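Local structure of aromatic amino acid aminotransferase I (6HNU) at residues Pro63-Ser68 against Arg345-Ser350; Tyr249-Met254 against Asp354-Leu359. The protein probably catalyses the pyridoxal-phosphate-dependent transfer of an amino group between aromatic L-amino acids and 2-oxoglutarate, giving aromatic oxo-acids and L-glutamate. All coordinates share one frame; numbering follows the deposited sequence.

Interaction 1. Residues Pro63-Ser68 against Arg345-Ser350; sequences PTPSFS and RKWGHS
W347 does nearly all the work for the helix here, meeting P63, P65 and F67 of the loop with different parts of its indole. Along the helix, R345 comes first and turns from the loop: its guanidinium reaches E113 O and Q116 OE1. At W347 the indole CG lies anti to the carbonyl carbon (chi1 -71°), which carries the ring across to the loop although its first bond points neither at the loop nor away from it. The pyrrole N-H donates to the backbone carbonyl of P63, NE1 to O 2.9 Å. The bond is bent, 140° at the hydrogen, with the oxygen 27° out of the indole plane; even so it gives the N-H of this buried tryptophan a main-chain acceptor. F67 drives its CZ corner over the middle of the indole, in a T-shaped pair with the planes at 68° and F67 CZ 3.7 Å from W347 CE2. P65, inside the turn that F67 N closes by bonding to T64 O, brings its ring to the pyrrole side, CD 3.7 Å from W347 CD1, while its CA sits over one face of the F67 ring. P63 CG adds a looser touch at W347 CZ2. The cis peptide between P65 and S66 lies in that same turn. Beyond W347 the helix is kinked; H349 then faces helix 112-126, stacking on F117 and bonding E120. The contact thus fastens the loop between strands 57-62 and 81-86 onto helix 334-377, with P54 of the second subunit packing against P63 and W347.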
loop_
_atom_site.group_PDB
_atom_site.type_symbol
_atom_site.label_atom_id
_atom_site.label_comp_id
_atom_site.label_asym_id
_atom_site.label_seq_id
_atom_site.Cartn_x
_atom_site.Cartn_y
_atom_site.Cartn_z
ATOM N N PRO B 63 13.681 16.143 -16.555
ATOM C CA PRO B 63 13.663 17.301 -17.455
ATOM C C PRO B 63 13.659 18.637 -16.703
ATOM O O PRO B 63 13.450 18.620 -15.465
ATOM C CB PRO B 63 12.403 17.070 -18.309
ATOM C CG PRO B 63 11.505 16.231 -17.438
ATOM C CD PRO B 63 12.441 15.345 -16.636
ATOM N N THR B 64 13.897 19.748 -17.432
ATOM C CA THR B 64 14.125 21.092 -16.838
ATOM C C THR B 64 12.996 22.034 -17.231
ATOM O O THR B 64 12.639 22.147 -18.400
ATOM C CB THR B 64 15.507 21.654 -17.203
ATOM O OG1 THR B 64 15.599 21.712 -18.628
ATOM C CG2 THR B 64 16.619 20.798 -16.637
ATOM N N PRO B 65 12.387 22.744 -16.256
ATOM C CA PRO B 65 11.426 23.772 -16.581
ATOM C C PRO B 65 12.116 24.787 -17.491
ATOM O O PRO B 65 13.311 25.035 -17.306
ATOM C CB PRO B 65 11.074 24.390 -15.238
ATOM C CG PRO B 65 11.425 23.332 -14.213
ATOM C CD PRO B 65 12.613 22.614 -14.808
ATOM N N SER B 66 11.378 25.374 -18.444
ATOM C CA SER B 66 9.930 25.339 -18.538
ATOM C C SER B 66 9.451 24.284 -19.545
ATOM O O SER B 66 8.277 24.387 -19.979
ATOM C CB SER B 66 9.407 26.716 -18.887
ATOM O OG SER B 66 9.705 27.620 -17.826
ATOM N N PHE B 67 10.284 23.298 -19.892
ATOM C CA PHE B 67 9.923 22.186 -20.822
ATOM C C PHE B 67 9.555 22.801 -22.183
ATOM O O PHE B 67 8.610 22.330 -22.866
ATOM C CB PHE B 67 8.809 21.307 -20.234
ATOM C CG PHE B 67 8.988 21.068 -18.757
ATOM C CD1 PHE B 67 9.947 20.179 -18.280
ATOM C CD2 PHE B 67 8.181 21.719 -17.836
ATOM C CE1 PHE B 67 10.152 20.017 -16.918
ATOM C CE2 PHE B 67 8.372 21.529 -16.479
ATOM C CZ PHE B 67 9.353 20.679 -16.022
ATOM N N SER B 68 10.371 23.769 -22.623
ATOM C CA SER B 68 10.137 24.517 -23.892
ATOM C C SER B 68 10.114 23.548 -25.088
ATOM O O SER B 68 9.429 23.859 -26.072
ATOM C CB SER B 68 11.157 25.612 -24.093
ATOM O OG SER B 68 12.464 25.071 -24.162
ATOM N N ARG B 345 10.688 20.021 -5.678
ATOM C CA ARG B 345 11.444 21.157 -5.088
ATOM C C ARG B 345 12.496 21.650 -6.076
ATOM O O ARG B 345 12.753 22.861 -6.079
ATOM C CB ARG B 345 12.039 20.739 -3.751
ATOM C CG ARG B 345 10.950 20.658 -2.694
ATOM C CD ARG B 345 11.421 20.251 -1.330
ATOM N NE ARG B 345 10.305 20.338 -0.399
ATOM C CZ ARG B 345 9.899 21.461 0.189
ATOM N NH1 ARG B 345 10.540 22.602 -0.044
ATOM N NH2 ARG B 345 8.855 21.442 1.001
ATOM N N LYS B 346 13.004 20.778 -6.937
ATOM C CA LYS B 346 13.996 21.183 -7.974
ATOM C C LYS B 346 13.261 22.027 -9.027
ATOM O O LYS B 346 13.751 23.107 -9.430
ATOM C CB LYS B 346 14.688 19.969 -8.589
ATOM C CG LYS B 346 15.707 20.310 -9.675
ATOM C CD LYS B 346 16.845 21.168 -9.135
ATOM C CE LYS B 346 17.832 21.581 -10.206
ATOM N NZ LYS B 346 18.881 22.458 -9.634
ATOM N N TRP B 347 12.058 21.596 -9.415
ATOM C CA TRP B 347 11.212 22.347 -10.363
ATOM C C TRP B 347 10.642 23.586 -9.687
ATOM O O TRP B 347 10.444 24.625 -10.364
ATOM C CB TRP B 347 10.117 21.419 -10.876
ATOM C CG TRP B 347 10.549 20.334 -11.803
ATOM C CD1 TRP B 347 11.786 20.040 -12.291
ATOM C CD2 TRP B 347 9.649 19.404 -12.405
ATOM N NE1 TRP B 347 11.704 18.965 -13.133
ATOM C CE2 TRP B 347 10.403 18.561 -13.224
ATOM C CE3 TRP B 347 8.267 19.220 -12.317
ATOM C CZ2 TRP B 347 9.816 17.533 -13.975
ATOM C CZ3 TRP B 347 7.687 18.201 -13.042
ATOM C CH2 TRP B 347 8.451 17.376 -13.875
ATOM N N GLY B 348 10.374 23.476 -8.388
ATOM C CA GLY B 348 9.593 24.452 -7.614
ATOM C C GLY B 348 8.143 24.481 -8.046
ATOM O O GLY B 348 7.761 23.815 -9.034
ATOM N N HIS B 349 7.310 25.178 -7.304
ATOM C CA HIS B 349 5.895 25.356 -7.708
ATOM C C HIS B 349 5.838 25.908 -9.130
ATOM O O HIS B 349 4.935 25.519 -9.920
ATOM C CB HIS B 349 5.189 26.246 -6.704
ATOM C CG HIS B 349 4.897 25.503 -5.471
ATOM N ND1 HIS B 349 4.011 24.446 -5.468
ATOM C CD2 HIS B 349 5.399 25.614 -4.225
ATOM C CE1 HIS B 349 3.963 23.941 -4.267
ATOM N NE2 HIS B 349 4.781 24.669 -3.463
ATOM N N SER B 350 6.761 26.813 -9.466
ATOM C CA SER B 350 6.737 27.448 -10.797
ATOM C C SER B 350 6.908 26.363 -11.861
ATOM O O SER B 350 6.198 26.392 -12.865
ATOM C CB SER B 350 7.823 28.530 -10.904
ATOM O OG SER B 350 7.659 29.263 -12.103
#

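Interaction 2. Residues Tyr249-Met254 against Asp354-Leu359; sequences YYFLQM and DWLIGL. With PLP (pyridoxal-5'-phosphate), chain I.
L356 plants its CD1 methyl squarely on the ring of F251, 3.8 Å from the centroid and only 6° off the ring normal, a CH-pi contact nearly over the ring centre. The other face of that ring is covered by Y250 CD2, so F251 is sandwiched between its own neighbour and the helix. L356 CD2 continues down to F251 CB, 4.0 Å away. One helical turn on, L359 swings its CG anti to the backbone N (chi1 -171°), bringing CD2 to 3.8 Å from L252 CD2. This apolar patch of leucines and phenylalanine joins helix 334-377 to the loop that leaves strand 242-246 of the large sheet of the PLP-dependent aminotransferase fold, the loop whose first residue here, Y249, lies in the cofactor pocket. There PLP O3 donates to Y249 OH at 2.6 Å, and Y249 also touches the bound phenylalanine. The backbone is less closely matched than the side chains: between the carbonyls of F251 and L356 sits a water, which donates to F251 O at 2.8 Å and to L356 O at 2.7 Å, bridging where the main chains do not bond directly. Within the loop, Q253 folds back over the Y250 ring, its NE2 above the ring centre and bonded to Y250 O at 2.8 Å, while its OE1 takes the N-H of V280.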
loop_
_atom_site.group_PDB
_atom_site.type_symbol
_atom_site.label_atom_id
_atom_site.label_comp_id
_atom_site.label_asym_id
_atom_site.label_seq_id
_atom_site.Cartn_x
_atom_site.Cartn_y
_atom_site.Cartn_z
ATOM N N TYR B 249 -7.415 12.669 -12.918
ATOM C CA TYR B 249 -7.356 13.278 -14.267
ATOM C C TYR B 249 -7.539 14.798 -14.179
ATOM O O TYR B 249 -7.682 15.430 -15.223
ATOM C CB TYR B 249 -8.433 12.673 -15.175
ATOM C CG TYR B 249 -8.472 11.169 -15.258
ATOM C CD1 TYR B 249 -7.426 10.444 -15.794
ATOM C CD2 TYR B 249 -9.568 10.470 -14.805
ATOM C CE1 TYR B 249 -7.471 9.064 -15.893
ATOM C CE2 TYR B 249 -9.647 9.098 -14.918
ATOM C CZ TYR B 249 -8.595 8.386 -15.452
ATOM O OH TYR B 249 -8.631 7.020 -15.579
ATOM N N TYR B 250 -7.537 15.390 -12.973
ATOM C CA TYR B 250 -7.795 16.834 -12.801
ATOM C C TYR B 250 -6.872 17.667 -13.690
ATOM O O TYR B 250 -7.327 18.643 -14.242
ATOM C CB TYR B 250 -7.609 17.279 -11.349
ATOM C CG TYR B 250 -8.055 18.701 -11.118
ATOM C CD1 TYR B 250 -9.400 19.016 -10.988
ATOM C CD2 TYR B 250 -7.133 19.727 -11.012
ATOM C CE1 TYR B 250 -9.825 20.303 -10.747
ATOM C CE2 TYR B 250 -7.538 21.028 -10.784
ATOM C CZ TYR B 250 -8.879 21.320 -10.667
ATOM O OH TYR B 250 -9.286 22.578 -10.448
ATOM N N PHE B 251 -5.624 17.278 -13.884
ATOM C CA PHE B 251 -4.652 18.109 -14.627
ATOM C C PHE B 251 -4.598 17.627 -16.082
ATOM O O PHE B 251 -3.686 18.036 -16.811
ATOM C CB PHE B 251 -3.324 18.168 -13.860
ATOM C CG PHE B 251 -3.396 19.108 -12.686
ATOM C CD1 PHE B 251 -3.757 20.437 -12.873
ATOM C CD2 PHE B 251 -3.216 18.650 -11.395
ATOM C CE1 PHE B 251 -3.886 21.293 -11.795
ATOM C CE2 PHE B 251 -3.363 19.513 -10.310
ATOM C CZ PHE B 251 -3.683 20.834 -10.518
ATOM N N LEU B 252 -5.575 16.802 -16.518
ATOM C CA LEU B 252 -5.760 16.511 -17.958
ATOM C C LEU B 252 -6.894 17.392 -18.480
ATOM O O LEU B 252 -7.411 17.098 -19.577
ATOM C CB LEU B 252 -6.056 15.023 -18.175
ATOM C CG LEU B 252 -5.028 14.064 -17.572
ATOM C CD1 LEU B 252 -5.280 12.645 -18.024
ATOM C CD2 LEU B 252 -3.607 14.471 -17.925
ATOM N N GLN B 253 -7.253 18.460 -17.762
ATOM C CA GLN B 253 -8.099 19.530 -18.355
ATOM C C GLN B 253 -7.427 20.079 -19.625
ATOM O O GLN B 253 -6.174 20.108 -19.720
ATOM C CB GLN B 253 -8.448 20.598 -17.336
ATOM C CG GLN B 253 -9.458 20.079 -16.318
ATOM C CD GLN B 253 -9.713 21.061 -15.217
ATOM O OE1 GLN B 253 -10.357 22.085 -15.408
ATOM N NE2 GLN B 253 -9.139 20.802 -14.046
ATOM N N MET B 254 -8.263 20.485 -20.587
ATOM C CA MET B 254 -7.803 20.894 -21.924
ATOM C C MET B 254 -8.505 22.192 -22.304
ATOM O O MET B 254 -9.529 22.530 -21.701
ATOM C CB MET B 254 -8.118 19.813 -22.965
ATOM C CG MET B 254 -7.318 18.549 -22.759
ATOM S SD MET B 254 -7.876 17.163 -23.774
ATOM C CE MET B 254 -9.505 16.954 -23.043
ATOM N N ASP B 354 4.629 24.730 -14.804
ATOM C CA ASP B 354 5.057 24.631 -16.213
ATOM C C ASP B 354 4.751 23.215 -16.724
ATOM O O ASP B 354 4.368 23.037 -17.923
ATOM C CB ASP B 354 6.541 24.950 -16.394
ATOM C CG ASP B 354 6.977 26.378 -16.085
ATOM O OD1 ASP B 354 6.184 27.294 -16.300
ATOM O OD2 ASP B 354 8.157 26.541 -15.718
ATOM N N TRP B 355 5.018 22.217 -15.888
ATOM C CA TRP B 355 4.807 20.810 -16.265
ATOM C C TRP B 355 3.317 20.580 -16.542
ATOM O O TRP B 355 2.979 19.957 -17.586
ATOM C CB TRP B 355 5.350 19.875 -15.188
ATOM C CG TRP B 355 5.082 18.447 -15.522
ATOM C CD1 TRP B 355 4.025 17.683 -15.120
ATOM C CD2 TRP B 355 5.867 17.643 -16.392
ATOM N NE1 TRP B 355 4.147 16.422 -15.622
ATOM C CE2 TRP B 355 5.253 16.365 -16.424
ATOM C CE3 TRP B 355 7.068 17.837 -17.082
ATOM C CZ2 TRP B 355 5.799 15.297 -17.130
ATOM C CZ3 TRP B 355 7.601 16.777 -17.785
ATOM C CH2 TRP B 355 6.975 15.527 -17.822
ATOM N N LEU B 356 2.454 21.054 -15.655
ATOM C CA LEU B 356 0.974 20.891 -15.786
ATOM C C LEU B 356 0.455 21.661 -17.008
ATOM O O LEU B 356 -0.478 21.159 -17.674
ATOM C CB LEU B 356 0.313 21.351 -14.489
ATOM C CG LEU B 356 0.787 20.623 -13.239
ATOM C CD1 LEU B 356 0.067 21.194 -12.041
ATOM C CD2 LEU B 356 0.569 19.109 -13.336
ATOM N N ILE B 357 1.092 22.785 -17.385
ATOM C CA ILE B 357 0.681 23.568 -18.581
ATOM C C ILE B 357 1.115 22.820 -19.853
ATOM O O ILE B 357 0.340 22.777 -20.822
ATOM C CB ILE B 357 1.256 25.001 -18.446
ATOM C CG1 ILE B 357 0.452 25.781 -17.406
ATOM C CG2 ILE B 357 1.302 25.717 -19.790
ATOM C CD1 ILE B 357 1.193 26.948 -16.836
ATOM N N GLY B 358 2.283 22.190 -19.829
ATOM C CA GLY B 358 2.788 21.313 -20.896
ATOM C C GLY B 358 1.882 20.091 -21.039
ATOM O O GLY B 358 1.522 19.718 -22.185
ATOM N N LEU B 359 1.462 19.511 -19.916
ATOM C CA LEU B 359 0.535 18.351 -19.918
ATOM C C LEU B 359 -0.794 18.763 -20.575
ATOM O O LEU B 359 -1.256 18.020 -21.456
ATOM C CB LEU B 359 0.400 17.854 -18.475
ATOM C CG LEU B 359 -0.330 16.533 -18.264
ATOM C CD1 LEU B 359 0.382 15.384 -18.964
ATOM C CD2 LEU B 359 -0.441 16.226 -16.767
HETATM N N1 PLP I . -9.403 6.276 -9.870
HETATM C C2 PLP I . -9.891 6.312 -11.113
HETATM C C2A PLP I . -11.291 6.772 -11.318
HETATM C C3 PLP I . -9.119 5.923 -12.206
HETATM O O3 PLP I . -9.703 5.919 -13.442
HETATM C C4 PLP I . -7.804 5.468 -11.982
HETATM C C4A PLP I . -6.987 5.025 -13.109
HETATM C C5 PLP I . -7.295 5.473 -10.676
HETATM C C6 PLP I . -8.136 5.857 -9.662
HETATM C C5A PLP I . -5.924 4.931 -10.355
HETATM O O4P PLP I . -5.201 5.835 -9.475
HETATM P P PLP I . -3.821 5.519 -8.851
HETATM O O1P PLP I . -3.503 6.838 -8.185
HETATM O O2P PLP I . -2.874 5.147 -10.027
HETATM O O3P PLP I . -4.004 4.357 -7.878
HETATM O O HOH W 1 -2.795 20.622 -16.422
#

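Both interactions draw on helix 334-377, interaction 1 on 345-350 and interaction 2 on 354-359, with centres about 14 Å apart on the same side of the chain's centre. Along the sequence they cross: 63-68, then 249-254, then the two helical segments in the same order. They touch directly, since W347 CH2 packs 3.5 Å from W355 CE3; in one of the two conformers of S66, its OG also lies 2.8 Å from D354 OD2, a tentative hydrogen bond. One long helix therefore links the loop between strands 57-62 and 81-86, beside the second subunit, to the loop after strand 242-246 that supplies Y249 to the cofactor pocket.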